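PDB 6BXS: mitochondrial association factor 1 from Toxoplasma gondii, which is encoded by a locus needed for direct manipulation of host mitochondria by the parasite and has a macro domain, a fold that in many relatives binds ADP-ribose. Local coordinates for residues A[233-238]-A[268-273]; A[188-193]-A[239-244]; A[19-24]-A[254-259]. One frame throughout, in Å; residues are numbered along the deposited sequence.

The three contacts illustrate how an alpha/beta fold is assembled layer by layer. Helix 230-248 is shared by contacts 1 and 2, whose centres lie about 12 Å apart: its first half meets helix 263-276, its middle meets helix 179-202. Contact 3 is the strand pairing beneath, with its centre about 13 Å from that of contact 1 and about 15 Å from that of contact 2. The layers interlock directly, Leu268 CD1 lying 3.6 Å from Phe23 CZ and Val241 CG1 3.8 Å from Leu254 CD1. A sulfate, probably from the crystallisation liquor, sits about 3 Å (nearest atoms) from the side chain of Glu270 in contact 1.

Contact 1: residues A[233-238]-A[268-273]; sequences IGRANA and LMESER
Ala238 and Leu268 mark the closest approach of the two backbones, their CA atoms 4.8 Å apart; the axes of the two short helical segments, 233-238 and 268-273, come within 8.8 Å and cross at -60°. The small methyl of Ala238 permits this closeness. Its CB rests against CD2 of Leu268 at 3.8 Å and also meets the hydroxyl of Ser271, with CB to OG at 3.3 Å. Leu268 reaches onward to Phe256 and Phe13, so its isobutyl group joins the helix pair to the sheet.

The outer part of the contact belongs to Arg235. Its chain bends at the second and third torsions, and the guanidinium meets Glu270 over one face and Ser271 at its edge. NH2 donates to Ser271 OG over 2.7 Å in a nearly straight bond (166° at the hydrogen), the oxygen lying practically in the guanidinium plane. Ser271 OG is further hydrogen-bonded to Glu242, so a buried hydroxyl is gripped by two polar groups. Glu270 approaches differently: with CG anti to the backbone N (chi1 -175°), that methylene sits 3.9 Å above the guanidinium plane, toward its rim. Glu270 OE2 stands 3.4 Å from Arg235 NE but well out of the plane, making a salt bridge of charges without a directed N-H. Together these residues join two neighbouring helices on one face of the mixed sheet, an arrangement belonging to the layered alpha/beta architecture of macro domains.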
ATOM      1  N   ILE A 233      14.447   2.437   8.791  1.00 26.74           N
ATOM      2  CA  ILE A 233      13.251   2.182   7.996  1.00 28.45           C
ATOM      3  C   ILE A 233      12.644   3.492   7.499  1.00 23.73           C
ATOM      4  O   ILE A 233      12.121   3.560   6.385  1.00 26.40           O
ATOM      5  CB  ILE A 233      12.208   1.387   8.806  1.00 24.41           C
ATOM      6  CG1 ILE A 233      12.777   0.004   9.144  1.00 26.88           C
ATOM      7  CG2 ILE A 233      10.895   1.268   8.028  1.00 25.46           C
ATOM      8  CD1 ILE A 233      11.826  -0.922   9.872  1.00 30.90           C
ATOM      9  N   GLY A 234      12.712   4.528   8.327  1.00 27.06           N
ATOM     10  CA  GLY A 234      12.266   5.849   7.926  1.00 25.26           C
ATOM     11  C   GLY A 234      13.087   6.373   6.761  1.00 26.87           C
ATOM     12  O   GLY A 234      12.549   6.958   5.820  1.00 26.25           O
ATOM     13  N   ARG A 235      14.396   6.152   6.826  1.00 27.55           N
ATOM     14  CA  ARG A 235      15.304   6.577   5.766  1.00 25.40           C
ATOM     15  C   ARG A 235      15.081   5.769   4.489  1.00 29.59           C
ATOM     16  O   ARG A 235      15.112   6.314   3.387  1.00 24.08           O
ATOM     17  CB  ARG A 235      16.756   6.436   6.224  1.00 25.50           C
ATOM     18  CG  ARG A 235      17.128   7.315   7.410  1.00 29.54           C
ATOM     19  CD  ARG A 235      16.994   8.792   7.088  1.00 36.94           C
ATOM     20  NE  ARG A 235      17.729   9.152   5.873  1.00 33.84           N
ATOM     21  CZ  ARG A 235      17.199   9.720   4.791  1.00 34.34           C
ATOM     22  NH1 ARG A 235      17.975   9.991   3.751  1.00 33.59           N
ATOM     23  NH2 ARG A 235      15.906  10.026   4.731  1.00 34.56           N
ATOM     24  N   ALA A 236      14.860   4.466   4.642  1.00 28.46           N
ATOM     25  CA  ALA A 236      14.594   3.595   3.503  1.00 23.41           C
ATOM     26  C   ALA A 236      13.317   4.030   2.790  1.00 22.58           C
ATOM     27  O   ALA A 236      13.259   4.073   1.560  1.00 24.25           O
ATOM     28  CB  ALA A 236      14.484   2.154   3.955  1.00 26.35           C
ATOM     29  N   ASN A 237      12.295   4.347   3.577  1.00 21.51           N
ATOM     30  CA  ASN A 237      11.025   4.814   3.038  1.00 22.69           C
ATOM     31  C   ASN A 237      11.163   6.173   2.359  1.00 22.63           C
ATOM     32  O   ASN A 237      10.654   6.377   1.260  1.00 19.56           O
ATOM     33  CB  ASN A 237       9.974   4.891   4.147  1.00 22.23           C
ATOM     34  CG  ASN A 237       8.677   5.520   3.677  1.00 23.27           C
ATOM     35  OD1 ASN A 237       7.890   4.891   2.968  1.00 23.29           O
ATOM     36  ND2 ASN A 237       8.443   6.768   4.071  1.00 23.29           N
ATOM     37  N   ALA A 238      11.855   7.095   3.017  1.00 22.87           N
ATOM     38  CA  ALA A 238      12.047   8.438   2.477  1.00 24.88           C
ATOM     39  C   ALA A 238      12.754   8.389   1.128  1.00 24.64           C
ATOM     40  O   ALA A 238      12.302   8.998   0.162  1.00 19.34           O
ATOM     41  CB  ALA A 238      12.832   9.292   3.456  1.00 23.28           C
ATOM     42  N   LEU A 268      11.624  11.559   6.113  1.00 23.69           N
ATOM     43  CA  LEU A 268      11.478  12.488   5.000  1.00 29.13           C
ATOM     44  C   LEU A 268      11.985  13.883   5.362  1.00 27.44           C
ATOM     45  O   LEU A 268      12.532  14.584   4.513  1.00 28.83           O
ATOM     46  CB  LEU A 268      10.017  12.553   4.550  1.00 23.00           C
ATOM     47  CG  LEU A 268       9.609  11.492   3.522  1.00 22.73           C
ATOM     48  CD1 LEU A 268       8.093  11.416   3.387  1.00 24.70           C
ATOM     49  CD2 LEU A 268      10.247  11.774   2.166  1.00 24.09           C
ATOM     50  N   MET A 269      11.797  14.283   6.618  1.00 29.21           N
ATOM     51  CA  MET A 269      12.370  15.533   7.116  1.00 30.61           C
ATOM     52  C   MET A 269      13.877  15.527   6.900  1.00 32.62           C
ATOM     53  O   MET A 269      14.467  16.534   6.509  1.00 37.06           O
ATOM     54  CB  MET A 269      12.066  15.727   8.604  1.00 36.17           C
ATOM     55  CG  MET A 269      10.634  16.132   8.930  1.00 34.01           C
ATOM     56  SD  MET A 269      10.234  17.827   8.463  1.00 63.43           S
ATOM     57  CE  MET A 269       9.321  17.536   6.957  1.00 31.30           C
ATOM     58  N   GLU A 270      14.494  14.378   7.160  1.00 32.08           N
ATOM     59  CA  GLU A 270      15.934  14.223   7.004  1.00 35.06           C
ATOM     60  C   GLU A 270      16.336  14.299   5.534  1.00 36.57           C
ATOM     61  O   GLU A 270      17.367  14.877   5.197  1.00 38.32           O
ATOM     62  CB  GLU A 270      16.393  12.897   7.615  1.00 36.51           C
ATOM     63  CG  GLU A 270      17.904  12.704   7.615  1.00 44.82           C
ATOM     64  CD  GLU A 270      18.366  11.626   8.580  1.00 50.38           C
ATOM     65  OE1 GLU A 270      17.750  11.471   9.657  1.00 49.49           O
ATOM     66  OE2 GLU A 270      19.351  10.927   8.259  1.00 56.21           O
ATOM     67  N   SER A 271      15.516  13.717   4.664  1.00 31.90           N
ATOM     68  CA  SER A 271      15.761  13.773   3.227  1.00 33.09           C
ATOM     69  C   SER A 271      15.663  15.208   2.721  1.00 32.02           C
ATOM     70  O   SER A 271      16.456  15.636   1.883  1.00 30.95           O
ATOM     71  CB  SER A 271      14.773  12.883   2.476  1.00 31.41           C
ATOM     72  OG  SER A 271      15.117  11.515   2.608  1.00 38.01           O
ATOM     73  N   GLU A 272      14.679  15.941   3.234  1.00 31.94           N
ATOM     74  CA  GLU A 272      14.480  17.339   2.867  1.00 35.70           C
ATOM     75  C   GLU A 272      15.682  18.175   3.289  1.00 40.24           C
ATOM     76  O   GLU A 272      16.178  19.001   2.522  1.00 40.13           O
ATOM     77  CB  GLU A 272      13.202  17.881   3.516  1.00 30.69           C
ATOM     78  CG  GLU A 272      12.883  19.343   3.219  1.00 34.31           C
ATOM     79  CD  GLU A 272      12.350  19.562   1.815  1.00 37.02           C
ATOM     80  OE1 GLU A 272      12.489  18.654   0.968  1.00 32.75           O
ATOM     81  OE2 GLU A 272      11.781  20.645   1.560  1.00 35.76           O
ATOM     82  N   ARG A 273      16.140  17.953   4.516  1.00 43.64           N
ATOM     83  CA  ARG A 273      17.296  18.661   5.053  1.00 48.19           C
ATOM     84  C   ARG A 273      18.535  18.362   4.213  1.00 49.15           C
ATOM     85  O   ARG A 273      19.331  19.253   3.921  1.00 47.22           O
ATOM     86  CB  ARG A 273      17.531  18.259   6.512  1.00 51.92           C
ATOM     87  CG  ARG A 273      18.463  19.180   7.288  1.00 70.13           C
ATOM     88  CD  ARG A 273      17.720  20.364   7.897  1.00 82.61           C
ATOM     89  NE  ARG A 273      18.468  20.964   9.000  1.00 87.81           N
ATOM     90  CZ  ARG A 273      18.457  20.510  10.251  1.00 98.31           C
ATOM     91  NH1 ARG A 273      17.738  19.441  10.574  1.00112.37           N
ATOM     92  NH2 ARG A 273      19.170  21.123  11.185  1.00 80.30           N
TER

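Contact 2: residues A[188-193]-A[239-244]; sequences ATMLGI and VAVEAA
Met190 meets Ala240, Val241 and Ala244 along one side of helix 230-248, and it has more surface buried here than any other residue of the pair. The axes of segments 188-193 and 239-244 approach to 8.5 Å and cross at -46°, a short separation consistent with the small alanines at the interface. The thioether chain is used along its whole length. At its root, Met190 CB lies 3.7 Å from Ala240 CB. CG stands anti to the backbone N (chi1 -167°), which places it 3.8 Å from Ala244 CB and also near the main chain of Ala240, whose O is 3.5 Å away. The chain then turns at its second and third torsions, and the terminal methyl settles against Val241, CE to CG2 at 3.8 Å. That same methyl lies close to Asn237, one turn earlier on the helix.

Ala244, second in buried surface, is gripped from two directions. Besides Met190 CG on its methyl, it receives Leu191, whose CD2 branch packs on the backbone at 3.8 Å from Ala244 CA. The backbones are closest for this pair, the CA atoms of Leu191 and Ala244 lying 5.2 Å apart. Leu191 also extends to Arg247 and Phe248 farther along the same helix, and to Ala128 in a loop.

No hydrogen bond or charge pair crosses between the segments. Cohesion therefore rests on dispersion and the burial of apolar surface, with the fit set by Met190 and Leu191 lying against the small residues Ala240 and Ala244 and the CG2 branch of Val241; orientation comes from shape rather than from directed bonds.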
ATOM      1  N   ALA A 188      12.078  -0.808  -4.645  1.00 23.33           N
ATOM      2  CA  ALA A 188      11.312  -1.604  -5.600  1.00 23.97           C
ATOM      3  C   ALA A 188       9.841  -1.653  -5.205  1.00 20.12           C
ATOM      4  O   ALA A 188       8.955  -1.606  -6.058  1.00 22.04           O
ATOM      5  CB  ALA A 188      11.880  -3.011  -5.685  1.00 22.00           C
ATOM      6  N   THR A 189       9.592  -1.750  -3.903  1.00 18.49           N
ATOM      7  CA  THR A 189       8.232  -1.806  -3.382  1.00 21.16           C
ATOM      8  C   THR A 189       7.502  -0.479  -3.605  1.00 23.43           C
ATOM      9  O   THR A 189       6.347  -0.461  -4.033  1.00 22.24           O
ATOM     10  CB  THR A 189       8.225  -2.146  -1.879  1.00 23.16           C
ATOM     11  OG1 THR A 189       8.864  -3.412  -1.670  1.00 24.37           O
ATOM     12  CG2 THR A 189       6.801  -2.214  -1.341  1.00 22.43           C
ATOM     13  N   MET A 190       8.174   0.629  -3.309  1.00 20.93           N
ATOM     14  CA  MET A 190       7.568   1.947  -3.486  1.00 18.27           C
ATOM     15  C   MET A 190       7.316   2.232  -4.962  1.00 19.14           C
ATOM     16  O   MET A 190       6.314   2.853  -5.314  1.00 21.55           O
ATOM     17  CB  MET A 190       8.451   3.037  -2.881  1.00 20.23           C
ATOM     18  CG  MET A 190       7.752   4.386  -2.740  1.00 20.70           C
ATOM     19  SD  MET A 190       6.284   4.318  -1.689  1.00 24.98           S
ATOM     20  CE  MET A 190       7.014   3.902  -0.107  1.00 20.74           C
ATOM     21  N   LEU A 191       8.226   1.782  -5.822  1.00 20.34           N
ATOM     22  CA  LEU A 191       8.026   1.885  -7.264  1.00 22.71           C
ATOM     23  C   LEU A 191       6.793   1.095  -7.697  1.00 22.01           C
ATOM     24  O   LEU A 191       6.074   1.499  -8.610  1.00 25.54           O
ATOM     25  CB  LEU A 191       9.257   1.381  -8.023  1.00 23.81           C
ATOM     26  CG  LEU A 191      10.485   2.292  -8.099  1.00 22.56           C
ATOM     27  CD1 LEU A 191      11.595   1.601  -8.874  1.00 25.20           C
ATOM     28  CD2 LEU A 191      10.147   3.629  -8.743  1.00 22.09           C
ATOM     29  N   GLY A 192       6.556  -0.036  -7.040  1.00 22.63           N
ATOM     30  CA  GLY A 192       5.395  -0.857  -7.331  1.00 21.71           C
ATOM     31  C   GLY A 192       4.096  -0.143  -7.009  1.00 21.70           C
ATOM     32  O   GLY A 192       3.138  -0.190  -7.782  1.00 21.02           O
ATOM     33  N   ILE A 193       4.067   0.523  -5.861  1.00 17.26           N
ATOM     34  CA  ILE A 193       2.891   1.263  -5.421  1.00 20.43           C
ATOM     35  C   ILE A 193       2.582   2.428  -6.361  1.00 21.96           C
ATOM     36  O   ILE A 193       1.466   2.553  -6.865  1.00 18.29           O
ATOM     37  CB  ILE A 193       3.089   1.803  -3.991  1.00 23.36           C
ATOM     38  CG1 ILE A 193       3.246   0.645  -3.003  1.00 22.89           C
ATOM     39  CG2 ILE A 193       1.911   2.677  -3.572  1.00 24.67           C
ATOM     40  CD1 ILE A 193       3.943   1.031  -1.718  1.00 30.22           C
ATOM     41  N   VAL A 239      13.858   7.654   1.064  1.00 21.71           N
ATOM     42  CA  VAL A 239      14.627   7.534  -0.168  1.00 24.87           C
ATOM     43  C   VAL A 239      13.826   6.808  -1.252  1.00 23.85           C
ATOM     44  O   VAL A 239      13.925   7.141  -2.434  1.00 19.28           O
ATOM     45  CB  VAL A 239      15.961   6.797   0.085  1.00 29.54           C
ATOM     46  CG1 VAL A 239      16.663   6.458  -1.223  1.00 31.82           C
ATOM     47  CG2 VAL A 239      16.870   7.648   0.959  1.00 31.41           C
ATOM     48  N   ALA A 240      13.036   5.817  -0.850  1.00 22.74           N
ATOM     49  CA  ALA A 240      12.202   5.083  -1.797  1.00 22.37           C
ATOM     50  C   ALA A 240      11.124   5.991  -2.382  1.00 20.71           C
ATOM     51  O   ALA A 240      10.804   5.905  -3.568  1.00 21.10           O
ATOM     52  CB  ALA A 240      11.568   3.872  -1.126  1.00 21.51           C
ATOM     53  N   VAL A 241      10.563   6.855  -1.543  1.00 19.04           N
ATOM     54  CA  VAL A 241       9.552   7.805  -1.989  1.00 20.61           C
ATOM     55  C   VAL A 241      10.149   8.811  -2.974  1.00 21.64           C
ATOM     56  O   VAL A 241       9.531   9.131  -3.989  1.00 21.56           O
ATOM     57  CB  VAL A 241       8.924   8.551  -0.793  1.00 22.39           C
ATOM     58  CG1 VAL A 241       8.129   9.774  -1.255  1.00 22.59           C
ATOM     59  CG2 VAL A 241       8.023   7.609   0.004  1.00 18.57           C
ATOM     60  N   GLU A 242      11.345   9.310  -2.671  1.00 22.05           N
ATOM     61  CA  GLU A 242      12.026  10.262  -3.547  1.00 26.16           C
ATOM     62  C   GLU A 242      12.238   9.682  -4.940  1.00 23.04           C
ATOM     63  O   GLU A 242      11.994  10.354  -5.944  1.00 19.42           O
ATOM     64  CB  GLU A 242      13.378  10.676  -2.956  1.00 29.93           C
ATOM     65  CG  GLU A 242      13.287  11.567  -1.724  1.00 30.49           C
ATOM     66  CD  GLU A 242      14.651  11.889  -1.136  1.00 31.00           C
ATOM     67  OE1 GLU A 242      15.329  12.795  -1.666  1.00 33.21           O
ATOM     68  OE2 GLU A 242      15.045  11.236  -0.147  1.00 31.72           O
ATOM     69  N   ALA A 243      12.687   8.431  -4.992  1.00 21.26           N
ATOM     70  CA  ALA A 243      12.977   7.771  -6.259  1.00 20.58           C
ATOM     71  C   ALA A 243      11.702   7.539  -7.062  1.00 21.62           C
ATOM     72  O   ALA A 243      11.695   7.694  -8.282  1.00 20.99           O
ATOM     73  CB  ALA A 243      13.694   6.450  -6.015  1.00 22.88           C
ATOM     74  N   ALA A 244      10.631   7.162  -6.370  1.00 20.28           N
ATOM     75  CA  ALA A 244       9.356   6.878  -7.021  1.00 16.56           C
ATOM     76  C   ALA A 244       8.732   8.142  -7.607  1.00 22.41           C
ATOM     77  O   ALA A 244       8.211   8.120  -8.721  1.00 19.57           O
ATOM     78  CB  ALA A 244       8.398   6.227  -6.038  1.00 19.29           C
TER

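Contact 3: residues A[19-24]-A[254-259]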
ATOM      1  N   ARG A  19       6.063  18.921  -3.614  1.00 30.31           N
ATOM      2  CA  ARG A  19       4.765  18.322  -3.324  1.00 30.18           C
ATOM      3  C   ARG A  19       4.418  18.446  -1.844  1.00 29.57           C
ATOM      4  O   ARG A  19       5.300  18.384  -0.987  1.00 26.43           O
ATOM      5  CB  ARG A  19       4.749  16.847  -3.733  1.00 27.91           C
ATOM      6  CG  ARG A  19       4.623  16.615  -5.227  1.00 28.93           C
ATOM      7  CD  ARG A  19       4.804  15.146  -5.581  1.00 23.31           C
ATOM      8  NE  ARG A  19       4.615  14.904  -7.009  1.00 24.32           N
ATOM      9  CZ  ARG A  19       5.485  15.260  -7.951  1.00 30.21           C
ATOM     10  NH1 ARG A  19       6.610  15.882  -7.623  1.00 24.69           N
ATOM     11  NH2 ARG A  19       5.227  15.002  -9.224  1.00 32.46           N
ATOM     12  N   ASN A  20       3.134  18.627  -1.554  1.00 26.73           N
ATOM     13  CA  ASN A  20       2.639  18.518  -0.187  1.00 27.04           C
ATOM     14  C   ASN A  20       2.410  17.059   0.183  1.00 29.38           C
ATOM     15  O   ASN A  20       1.779  16.314  -0.566  1.00 27.43           O
ATOM     16  CB  ASN A  20       1.336  19.303  -0.011  1.00 27.75           C
ATOM     17  CG  ASN A  20       1.566  20.782   0.227  1.00 33.52           C
ATOM     18  OD1 ASN A  20       2.664  21.207   0.589  1.00 32.88           O
ATOM     19  ND2 ASN A  20       0.519  21.576   0.042  1.00 42.91           N
ATOM     20  N   VAL A  21       2.937  16.657   1.336  1.00 28.91           N
ATOM     21  CA  VAL A  21       2.688  15.329   1.882  1.00 23.59           C
ATOM     22  C   VAL A  21       1.960  15.465   3.212  1.00 25.52           C
ATOM     23  O   VAL A  21       2.313  16.308   4.040  1.00 24.70           O
ATOM     24  CB  VAL A  21       3.991  14.536   2.087  1.00 24.89           C
ATOM     25  CG1 VAL A  21       3.688  13.141   2.612  1.00 26.47           C
ATOM     26  CG2 VAL A  21       4.773  14.453   0.785  1.00 23.60           C
ATOM     27  N   ILE A  22       0.939  14.638   3.404  1.00 22.08           N
ATOM     28  CA  ILE A  22       0.188  14.623   4.653  1.00 19.65           C
ATOM     29  C   ILE A  22       0.752  13.582   5.611  1.00 26.68           C
ATOM     30  O   ILE A  22       0.984  12.434   5.227  1.00 22.51           O
ATOM     31  CB  ILE A  22      -1.302  14.327   4.404  1.00 23.73           C
ATOM     32  CG1 ILE A  22      -1.973  15.530   3.737  1.00 27.46           C
ATOM     33  CG2 ILE A  22      -2.024  14.006   5.715  1.00 26.11           C
ATOM     34  CD1 ILE A  22      -3.274  15.196   3.047  1.00 27.88           C
ATOM     35  N   PHE A  23       0.961  13.994   6.859  1.00 21.71           N
ATOM     36  CA  PHE A  23       1.358  13.081   7.924  1.00 25.89           C
ATOM     37  C   PHE A  23       0.337  13.154   9.049  1.00 25.93           C
ATOM     38  O   PHE A  23       0.383  14.061   9.879  1.00 26.74           O
ATOM     39  CB  PHE A  23       2.751  13.420   8.451  1.00 24.89           C
ATOM     40  CG  PHE A  23       3.817  13.388   7.399  1.00 24.50           C
ATOM     41  CD1 PHE A  23       4.092  14.514   6.643  1.00 28.56           C
ATOM     42  CD2 PHE A  23       4.547  12.234   7.167  1.00 25.92           C
ATOM     43  CE1 PHE A  23       5.073  14.491   5.674  1.00 27.16           C
ATOM     44  CE2 PHE A  23       5.531  12.206   6.197  1.00 29.81           C
ATOM     45  CZ  PHE A  23       5.795  13.338   5.450  1.00 30.91           C
ATOM     46  N   PHE A  24      -0.589  12.203   9.065  1.00 21.97           N
ATOM     47  CA  PHE A  24      -1.648  12.196  10.066  1.00 26.23           C
ATOM     48  C   PHE A  24      -1.067  12.086  11.466  1.00 23.57           C
ATOM     49  O   PHE A  24      -0.128  11.325  11.701  1.00 25.75           O
ATOM     50  CB  PHE A  24      -2.627  11.048   9.815  1.00 28.63           C
ATOM     51  CG  PHE A  24      -3.536  11.271   8.641  1.00 24.82           C
ATOM     52  CD1 PHE A  24      -4.610  12.141   8.735  1.00 24.56           C
ATOM     53  CD2 PHE A  24      -3.320  10.605   7.448  1.00 23.72           C
ATOM     54  CE1 PHE A  24      -5.450  12.345   7.660  1.00 21.93           C
ATOM     55  CE2 PHE A  24      -4.157  10.804   6.368  1.00 22.35           C
ATOM     56  CZ  PHE A  24      -5.223  11.675   6.473  1.00 21.70           C
ATOM     57  N   LEU A 254       0.259  12.049  -1.650  1.00 24.19           N
ATOM     58  CA  LEU A 254       0.788  11.113  -0.663  1.00 24.94           C
ATOM     59  C   LEU A 254       0.290  11.438   0.743  1.00 26.46           C
ATOM     60  O   LEU A 254       0.376  12.582   1.197  1.00 22.22           O
ATOM     61  CB  LEU A 254       2.319  11.121  -0.677  1.00 23.30           C
ATOM     62  CG  LEU A 254       3.020  10.578  -1.922  1.00 33.65           C
ATOM     63  CD1 LEU A 254       4.527  10.716  -1.771  1.00 40.63           C
ATOM     64  CD2 LEU A 254       2.646   9.131  -2.173  1.00 32.47           C
ATOM     65  N   GLN A 255      -0.234  10.420   1.418  1.00 21.09           N
ATOM     66  CA  GLN A 255      -0.623  10.523   2.818  1.00 18.48           C
ATOM     67  C   GLN A 255       0.033   9.395   3.602  1.00 23.68           C
ATOM     68  O   GLN A 255       0.056   8.252   3.145  1.00 26.35           O
ATOM     69  CB  GLN A 255      -2.141  10.452   2.979  1.00 18.93           C
ATOM     70  CG  GLN A 255      -2.919  11.413   2.106  1.00 22.77           C
ATOM     71  CD  GLN A 255      -4.417  11.259   2.280  1.00 23.95           C
ATOM     72  OE1 GLN A 255      -4.882  10.397   3.027  1.00 24.56           O
ATOM     73  NE2 GLN A 255      -5.182  12.097   1.592  1.00 25.73           N
ATOM     74  N   PHE A 256       0.565   9.719   4.777  1.00 22.42           N
ATOM     75  CA  PHE A 256       1.169   8.720   5.651  1.00 24.64           C
ATOM     76  C   PHE A 256       0.378   8.565   6.942  1.00 27.21           C
ATOM     77  O   PHE A 256       0.088   9.544   7.630  1.00 24.53           O
ATOM     78  CB  PHE A 256       2.620   9.083   5.963  1.00 25.09           C
ATOM     79  CG  PHE A 256       3.562   8.821   4.826  1.00 28.98           C
ATOM     80  CD1 PHE A 256       4.097   7.559   4.634  1.00 27.28           C
ATOM     81  CD2 PHE A 256       3.910   9.831   3.946  1.00 25.62           C
ATOM     82  CE1 PHE A 256       4.961   7.309   3.586  1.00 30.64           C
ATOM     83  CE2 PHE A 256       4.775   9.587   2.897  1.00 28.36           C
ATOM     84  CZ  PHE A 256       5.300   8.324   2.717  1.00 26.72           C
ATOM     85  N   MET A 257       0.036   7.322   7.259  1.00 28.80           N
ATOM     86  CA  MET A 257      -0.694   7.006   8.478  1.00 26.21           C
ATOM     87  C   MET A 257       0.213   7.183   9.687  1.00 25.17           C
ATOM     88  O   MET A 257       1.428   7.330   9.542  1.00 27.11           O
ATOM     89  CB  MET A 257      -1.235   5.578   8.418  1.00 24.46           C
ATOM     90  CG  MET A 257      -2.128   5.319   7.215  1.00 22.90           C
ATOM     91  SD  MET A 257      -2.486   3.574   6.959  1.00 26.33           S
ATOM     92  CE  MET A 257      -3.398   3.193   8.453  1.00 32.93           C
ATOM     93  N   TYR A 258      -0.375   7.156  10.878  1.00 23.85           N
ATOM     94  CA  TYR A 258       0.363   7.473  12.093  1.00 28.17           C
ATOM     95  C   TYR A 258       0.866   6.238  12.828  1.00 29.71           C
ATOM     96  O   TYR A 258       0.167   5.233  12.934  1.00 27.32           O
ATOM     97  CB  TYR A 258      -0.509   8.291  13.043  1.00 29.77           C
ATOM     98  CG  TYR A 258       0.203   8.682  14.319  1.00 29.85           C
ATOM     99  CD1 TYR A 258       1.029   9.798  14.362  1.00 31.62           C
ATOM    100  CD2 TYR A 258       0.058   7.930  15.478  1.00 35.01           C
ATOM    101  CE1 TYR A 258       1.685  10.157  15.526  1.00 34.08           C
ATOM    102  CE2 TYR A 258       0.711   8.280  16.645  1.00 34.97           C
ATOM    103  CZ  TYR A 258       1.522   9.395  16.664  1.00 37.10           C
ATOM    104  OH  TYR A 258       2.173   9.750  17.824  1.00 40.32           O
ATOM    105  N   GLU A 259       2.096   6.333  13.322  1.00 30.97           N
ATOM    106  CA  GLU A 259       2.604   5.411  14.327  1.00 33.45           C
ATOM    107  C   GLU A 259       3.406   6.232  15.342  1.00 34.70           C
ATOM    108  O   GLU A 259       4.028   7.232  14.973  1.00 29.55           O
ATOM    109  CB  GLU A 259       3.445   4.298  13.692  1.00 35.23           C
ATOM    110  CG  GLU A 259       4.498   4.755  12.688  1.00 33.96           C
ATOM    111  CD  GLU A 259       5.806   5.177  13.330  1.00 33.83           C
ATOM    112  OE1 GLU A 259       6.110   4.719  14.453  1.00 35.01           O
ATOM    113  OE2 GLU A 259       6.538   5.965  12.700  1.00 32.32           O
TER
HETATM  114  O   HOH W   1       2.350  10.241  10.033  1.00 23.82           O
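Val21, Phe23 and Phe256 form the apolar centre of a parallel strand pair, 19-24 beside 253-256, in the mixed sheet of the macro-domain fold. Val21 CG1, anti to the backbone N (chi1 -178°), comes to the edge of the Phe256 ring and touches CD2 at 3.6 Å. The rings of Phe23 and Phe256 lie side by side, planes 8° apart, yet slid so far that they barely overlap, with centroids 5.5 Å apart. Leu254 shares this face, which helices 230-248 and 263-276 cover.

Beside this apolar face, hydrogen bonds join the two backbones. Ile22 faces strand 253-256 with both its backbone N and O: the N donates to Leu254 O (3.1 Å, 172° at the hydrogen), and the O accepts from Phe256 N at 2.8 Å. Phe24 N then binds Phe256 O at 3.1 Å. Val21 and Phe23 bond instead to strand 8-13.

On the reverse face, Ile22 and Gln255 run alongside each other, and Ile22 CG2 sits over the centre of the Phe24 ring. Gln255 OE1 meets that ring in plane at its edge, 3.4 Å from CE2, while the amide is held by Glu253 and Arg215. Past the last bridge the strands end at a polar edge, where a water near Met257 O lies 3.2 Å from Phe24 O.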